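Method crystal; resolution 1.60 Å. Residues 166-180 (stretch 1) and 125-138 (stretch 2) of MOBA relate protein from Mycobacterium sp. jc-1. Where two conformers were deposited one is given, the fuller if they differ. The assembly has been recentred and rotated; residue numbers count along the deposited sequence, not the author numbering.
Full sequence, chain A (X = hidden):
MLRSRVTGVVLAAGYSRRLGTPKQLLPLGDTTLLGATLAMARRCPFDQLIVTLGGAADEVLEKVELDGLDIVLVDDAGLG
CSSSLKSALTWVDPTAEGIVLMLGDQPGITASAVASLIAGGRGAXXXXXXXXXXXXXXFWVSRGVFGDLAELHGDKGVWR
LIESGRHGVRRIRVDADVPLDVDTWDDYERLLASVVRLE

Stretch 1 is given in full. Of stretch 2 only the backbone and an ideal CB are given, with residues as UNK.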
# COMPACT_ATOMS: atom_id res chain seq x y z
N ARG A 166 8.16 20.80 -0.81
CA ARG A 166 8.24 21.19 -2.23
C ARG A 166 6.89 21.06 -2.93
O ARG A 166 6.65 21.73 -3.94
CB ARG A 166 9.25 20.33 -3.00
CG ARG A 166 10.62 20.17 -2.37
CD ARG A 166 11.40 19.12 -3.16
NE ARG A 166 11.97 18.08 -2.30
CZ ARG A 166 12.23 16.84 -2.69
NH1 ARG A 166 11.96 16.46 -3.94
NH2 ARG A 166 12.75 15.96 -1.84
N HIS A 167 6.02 20.19 -2.41
CA HIS A 167 4.75 19.88 -3.06
C HIS A 167 3.59 20.09 -2.11
O HIS A 167 3.75 19.91 -0.90
CB HIS A 167 4.73 18.44 -3.56
CG HIS A 167 5.86 18.10 -4.48
ND1 HIS A 167 6.89 17.25 -4.12
CD2 HIS A 167 6.12 18.48 -5.76
CE1 HIS A 167 7.74 17.13 -5.13
NE2 HIS A 167 7.29 17.86 -6.14
N GLY A 168 2.44 20.46 -2.66
CA GLY A 168 1.21 20.55 -1.87
C GLY A 168 0.86 19.18 -1.35
O GLY A 168 0.93 18.18 -2.08
N VAL A 169 0.50 19.12 -0.07
CA VAL A 169 0.12 17.88 0.58
C VAL A 169 -1.21 18.08 1.26
O VAL A 169 -1.32 18.80 2.27
CB VAL A 169 1.18 17.41 1.60
CG1 VAL A 169 0.71 16.16 2.35
CG2 VAL A 169 2.52 17.16 0.90
N ARG A 170 -2.24 17.43 0.72
CA ARG A 170 -3.57 17.59 1.29
C ARG A 170 -3.86 16.53 2.34
O ARG A 170 -3.72 15.34 2.05
CB ARG A 170 -4.60 17.54 0.18
CG ARG A 170 -5.91 18.11 0.58
CD ARG A 170 -6.80 18.29 -0.63
NE ARG A 170 -7.95 19.10 -0.27
CZ ARG A 170 -8.95 19.42 -1.09
NH1 ARG A 170 -8.99 18.94 -2.32
NH2 ARG A 170 -9.93 20.18 -0.64
N ARG A 171 -4.28 16.95 3.53
CA ARG A 171 -4.60 16.00 4.61
C ARG A 171 -6.10 15.69 4.61
O ARG A 171 -6.92 16.58 4.78
CB ARG A 171 -4.16 16.56 5.97
CG ARG A 171 -2.66 16.61 6.20
CD ARG A 171 -2.30 17.41 7.45
NE ARG A 171 -0.88 17.32 7.74
CZ ARG A 171 -0.36 16.92 8.90
NH1 ARG A 171 -1.15 16.58 9.92
NH2 ARG A 171 0.96 16.87 9.04
N ILE A 172 -6.45 14.42 4.40
CA ILE A 172 -7.84 13.99 4.34
C ILE A 172 -8.17 13.27 5.64
O ILE A 172 -7.60 12.22 5.93
CB ILE A 172 -8.09 13.03 3.14
CG1 ILE A 172 -7.56 13.61 1.81
CG2 ILE A 172 -9.57 12.68 3.06
CD1 ILE A 172 -8.09 14.98 1.46
N ARG A 173 -9.09 13.84 6.41
CA ARG A 173 -9.43 13.29 7.72
C ARG A 173 -10.15 11.95 7.61
O ARG A 173 -11.08 11.80 6.79
CB ARG A 173 -10.30 14.29 8.50
CG ARG A 173 -10.74 13.82 9.88
CD ARG A 173 -9.74 14.18 10.97
NE ARG A 173 -10.17 13.66 12.27
CZ ARG A 173 -9.80 12.49 12.77
NH1 ARG A 173 -8.98 11.70 12.09
NH2 ARG A 173 -10.24 12.10 13.97
N VAL A 174 -9.73 10.98 8.42
CA VAL A 174 -10.37 9.67 8.55
C VAL A 174 -10.69 9.47 10.04
O VAL A 174 -9.82 9.66 10.89
CB VAL A 174 -9.45 8.53 8.03
CG1 VAL A 174 -10.12 7.15 8.19
CG2 VAL A 174 -9.10 8.78 6.57
N ASP A 175 -11.93 9.11 10.36
CA ASP A 175 -12.38 8.98 11.75
C ASP A 175 -12.02 7.58 12.25
O ASP A 175 -12.90 6.72 12.47
CB ASP A 175 -13.89 9.23 11.84
CG ASP A 175 -14.38 9.41 13.28
OD1 ASP A 175 -13.56 9.61 14.20
OD2 ASP A 175 -15.61 9.35 13.48
N ALA A 176 -10.72 7.36 12.42
CA ALA A 176 -10.14 6.10 12.88
C ALA A 176 -8.72 6.38 13.32
O ALA A 176 -8.20 7.47 13.07
CB ALA A 176 -10.16 5.08 11.72
N ASP A 177 -8.07 5.40 13.96
CA ASP A 177 -6.63 5.43 14.20
C ASP A 177 -5.85 4.91 12.98
O ASP A 177 -6.41 4.19 12.16
CB ASP A 177 -6.25 4.60 15.42
CG ASP A 177 -6.69 5.25 16.73
OD1 ASP A 177 -7.00 6.47 16.73
OD2 ASP A 177 -6.72 4.55 17.76
N VAL A 178 -4.57 5.26 12.90
CA VAL A 178 -3.67 4.74 11.84
C VAL A 178 -3.79 3.21 11.81
O VAL A 178 -3.77 2.56 12.87
CB VAL A 178 -2.20 5.16 12.08
CG1 VAL A 178 -1.22 4.54 11.07
CG2 VAL A 178 -2.05 6.68 12.05
N PRO A 179 -3.94 2.62 10.60
CA PRO A 179 -4.06 1.16 10.49
C PRO A 179 -2.80 0.49 11.01
O PRO A 179 -1.70 1.04 10.86
CB PRO A 179 -4.16 0.93 8.98
CG PRO A 179 -3.57 2.17 8.35
CD PRO A 179 -4.01 3.27 9.28
N LEU A 180 -2.96 -0.67 11.64
CA LEU A 180 -1.82 -1.43 12.09
C LEU A 180 -1.08 -1.97 10.88
O LEU A 180 -1.70 -2.26 9.86
CB LEU A 180 -2.26 -2.60 12.96
CG LEU A 180 -2.95 -2.28 14.30
CD1 LEU A 180 -3.22 -3.58 15.05
CD2 LEU A 180 -2.11 -1.34 15.15
N UNK A 125 -1.31 17.67 -5.46
CA UNK A 125 -0.10 16.98 -5.90
C UNK A 125 0.13 15.69 -5.13
O UNK A 125 0.38 14.64 -5.73
CB UNK A 125 1.12 17.90 -5.75
N UNK A 126 0.02 15.76 -3.80
CA UNK A 126 0.05 14.60 -2.90
C UNK A 126 -1.11 14.74 -1.93
O UNK A 126 -1.48 15.85 -1.55
CB UNK A 126 1.38 14.49 -2.15
N UNK A 127 -1.72 13.62 -1.55
CA UNK A 127 -2.66 13.67 -0.41
C UNK A 127 -2.39 12.51 0.52
O UNK A 127 -1.87 11.47 0.11
CB UNK A 127 -4.11 13.64 -0.89
N UNK A 128 -2.75 12.70 1.79
CA UNK A 128 -2.51 11.67 2.81
C UNK A 128 -3.72 11.54 3.71
O UNK A 128 -4.51 12.48 3.82
CB UNK A 128 -1.27 12.00 3.64
N UNK A 129 -3.89 10.38 4.33
CA UNK A 129 -4.94 10.24 5.34
C UNK A 129 -4.46 10.75 6.68
O UNK A 129 -3.35 10.44 7.13
CB UNK A 129 -5.39 8.78 5.46
N UNK A 130 -5.30 11.55 7.32
CA UNK A 130 -5.02 12.06 8.64
C UNK A 130 -5.97 11.39 9.61
O UNK A 130 -7.16 11.69 9.65
CB UNK A 130 -5.15 13.58 8.69
N UNK A 131 -5.42 10.45 10.38
CA UNK A 131 -6.17 9.70 11.36
C UNK A 131 -6.16 10.44 12.70
O UNK A 131 -5.50 11.48 12.85
CB UNK A 131 -5.60 8.29 11.51
N UNK A 132 -6.90 9.92 13.67
CA UNK A 132 -7.00 10.54 14.99
C UNK A 132 -5.64 10.65 15.70
O UNK A 132 -5.42 11.58 16.49
CB UNK A 132 -7.97 9.74 15.86
N UNK A 133 -4.72 9.72 15.41
CA UNK A 133 -3.41 9.67 16.06
C UNK A 133 -2.23 9.81 15.11
O UNK A 133 -1.12 9.36 15.41
CB UNK A 133 -3.27 8.35 16.83
N UNK A 134 -2.48 10.43 13.96
CA UNK A 134 -1.41 10.78 13.02
C UNK A 134 -1.73 10.52 11.56
O UNK A 134 -2.79 9.98 11.24
CB UNK A 134 -0.14 10.01 13.39
N UNK A 135 -0.80 10.92 10.70
CA UNK A 135 -0.86 10.72 9.24
C UNK A 135 -0.48 9.28 8.91
O UNK A 135 0.41 8.71 9.56
CB UNK A 135 0.07 11.70 8.51
N UNK A 136 -1.10 8.71 7.88
CA UNK A 136 -0.68 7.39 7.44
C UNK A 136 -1.27 7.01 6.11
O UNK A 136 -2.05 7.76 5.51
CB UNK A 136 -1.06 6.34 8.49
N UNK A 137 -0.87 5.83 5.65
CA UNK A 137 -1.43 5.24 4.43
C UNK A 137 -2.94 5.07 4.55
O UNK A 137 -3.47 4.95 5.67
CB UNK A 137 -0.77 3.89 4.14
N UNK A 138 -3.65 5.09 3.41
CA UNK A 138 -3.16 5.24 2.02
C UNK A 138 -2.73 6.66 1.65
O UNK A 138 -3.21 7.67 2.24
CB UNK A 138 -4.25 4.79 1.05

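Strand 169-173 runs parallel to the strand at 126-131, and the backbone ladder fixes the register before any side chain is chosen. Position 125 precedes that strand, its CA-to-CB bond directed toward stretch 1, with the ideal CB 3.7 Å from Gly168 O and 4.3 Å from His167 CB. A small or beta-branched residue would suit; Thr125 packs its CG2 3.8 Å from His167 CB.

At 126 the backbone N donates to Gly168 O (3.1 Å) and the O accepts from Arg170 N (2.9 Å). The CB shares a face with Val169, its CG2 4.2 Å away, so Val, Ile or Leu would fit. Ile126 sends CD1 to 4.1 Å from His167 CB.

Position 127 lies on the other face, beside Arg170 and Ile172. Its ideal CB is 3.4 Å from Arg170 O and 4.4 Å from Ile172 CG1; a small apolar residue is natural, though stretch 1 alone does not exclude a larger one. It is Ala127.

Position 128 returns to the face of Val169 and Arg171, its N donating to Arg170 O and its O accepting from Ile172 N, both at 2.8 Å. Beta-branched residues suit such an extended backbone. Val128 sets CG1 4.2 Å from Val169 CG1, and its CG2 meets Arg171 CG (4.0 Å).

At 129 the ideal CB is 3.9 Å from Val174 CG2, calling for something modest and largely apolar: Ala, Val or Cys. Cys129 places SG 3.9 Å from that same CG2.

Position 130 stands between Arg171 and Arg173 on their face, so an acid is the obvious answer, with Gln a neutral alternative. Glu130, chi1 and chi2 both t, reaches Arg171: NH1 to OE2 is 2.7 Å, a salt bridge. Arg173 NH1 instead donates to the backbone Glu130 O at 3.0 Å.

At 131 the ideal CB is tight against Ala176 O (3.1 Å), while Val174, Val178 and Pro179 offer an apolar surround that invites a flat ring: Phe or Tyr. Tyr131 lays one face under Val178 CA and Pro179 CD, CH-pi contacts 3.9 and 3.8 Å from the ring centroid, and its OH donates to the backbone O of 137.

Position 132 enters a type I turn; its N donates to Ala176 O (2.8 Å), and its CB lies near Asp177 OD1 and Arg173 NH2. A small or polar residue would do: Ala132.

At 133 CA-to-CB points toward stretch 1, and the donor Val178 N, 5.2 Å from the ideal CB, suits Asn or, less comfortably beside Asp177 OD1, Asp. Asn133 OD1 accepts from Val178 N at 2.8 Å; its ND2 donates to a water that donates to Val178 O.

At 134, phi/psi of 137/175 call for glycine: Gly134. At 135 CB points sideways; Ile, Leu, Met or an acid could reach Arg171, and Ile135 lays CD1 over one guanidinium face. At 136 a CB would be tight against Val178 CG1 (3.2 Å), favouring Gly136. At 137 the chain turns a corner and CB points sideways; many residues would do, here His137. Position 138 follows a cis peptide, favouring proline: Pro138.

Stretch 2 (125-138) TIAVCEYANGIGHP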
# COMPACT_ATOMS: atom_id res chain seq x y z
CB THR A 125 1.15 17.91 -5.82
OG1 THR A 125 0.94 19.05 -6.66
CG2 THR A 125 2.39 17.18 -6.28
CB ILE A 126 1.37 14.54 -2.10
CG1 ILE A 126 2.57 14.35 -3.04
CG2 ILE A 126 1.32 13.45 -1.02
CD1 ILE A 126 3.93 14.54 -2.39
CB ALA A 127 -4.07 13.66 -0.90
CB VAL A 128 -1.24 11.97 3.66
CG1 VAL A 128 -0.01 12.09 2.76
CG2 VAL A 128 -1.44 13.23 4.52
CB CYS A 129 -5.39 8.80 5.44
SG CYS A 129 -6.31 8.25 3.96
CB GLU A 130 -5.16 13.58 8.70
CG GLU A 130 -4.82 14.14 10.06
CD GLU A 130 -4.76 15.64 10.07
OE1 GLU A 130 -5.70 16.29 9.55
OE2 GLU A 130 -3.78 16.18 10.61
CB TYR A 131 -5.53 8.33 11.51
CG TYR A 131 -5.58 7.51 10.23
CD1 TYR A 131 -6.68 6.71 9.95
CD2 TYR A 131 -4.52 7.52 9.33
CE1 TYR A 131 -6.75 5.94 8.81
CE2 TYR A 131 -4.57 6.76 8.17
CZ TYR A 131 -5.69 5.96 7.92
OH TYR A 131 -5.80 5.18 6.80
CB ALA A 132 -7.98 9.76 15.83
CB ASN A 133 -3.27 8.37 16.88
CG ASN A 133 -3.36 7.12 16.02
OD1 ASN A 133 -3.95 7.12 14.94
ND2 ASN A 133 -2.79 6.02 16.52
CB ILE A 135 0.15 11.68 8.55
CG1 ILE A 135 -0.27 13.15 8.73
CG2 ILE A 135 0.39 11.32 7.07
CD1 ILE A 135 -1.64 13.49 8.20
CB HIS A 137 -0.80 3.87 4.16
CG HIS A 137 0.64 3.92 3.76
ND1 HIS A 137 1.67 3.93 4.69
CD2 HIS A 137 1.24 3.97 2.54
CE1 HIS A 137 2.83 3.98 4.05
NE2 HIS A 137 2.60 4.00 2.75
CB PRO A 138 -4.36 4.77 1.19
CG PRO A 138 -5.58 5.13 2.05
CD PRO A 138 -5.12 4.92 3.47
O HOH W 1 -2.74 3.34 15.27
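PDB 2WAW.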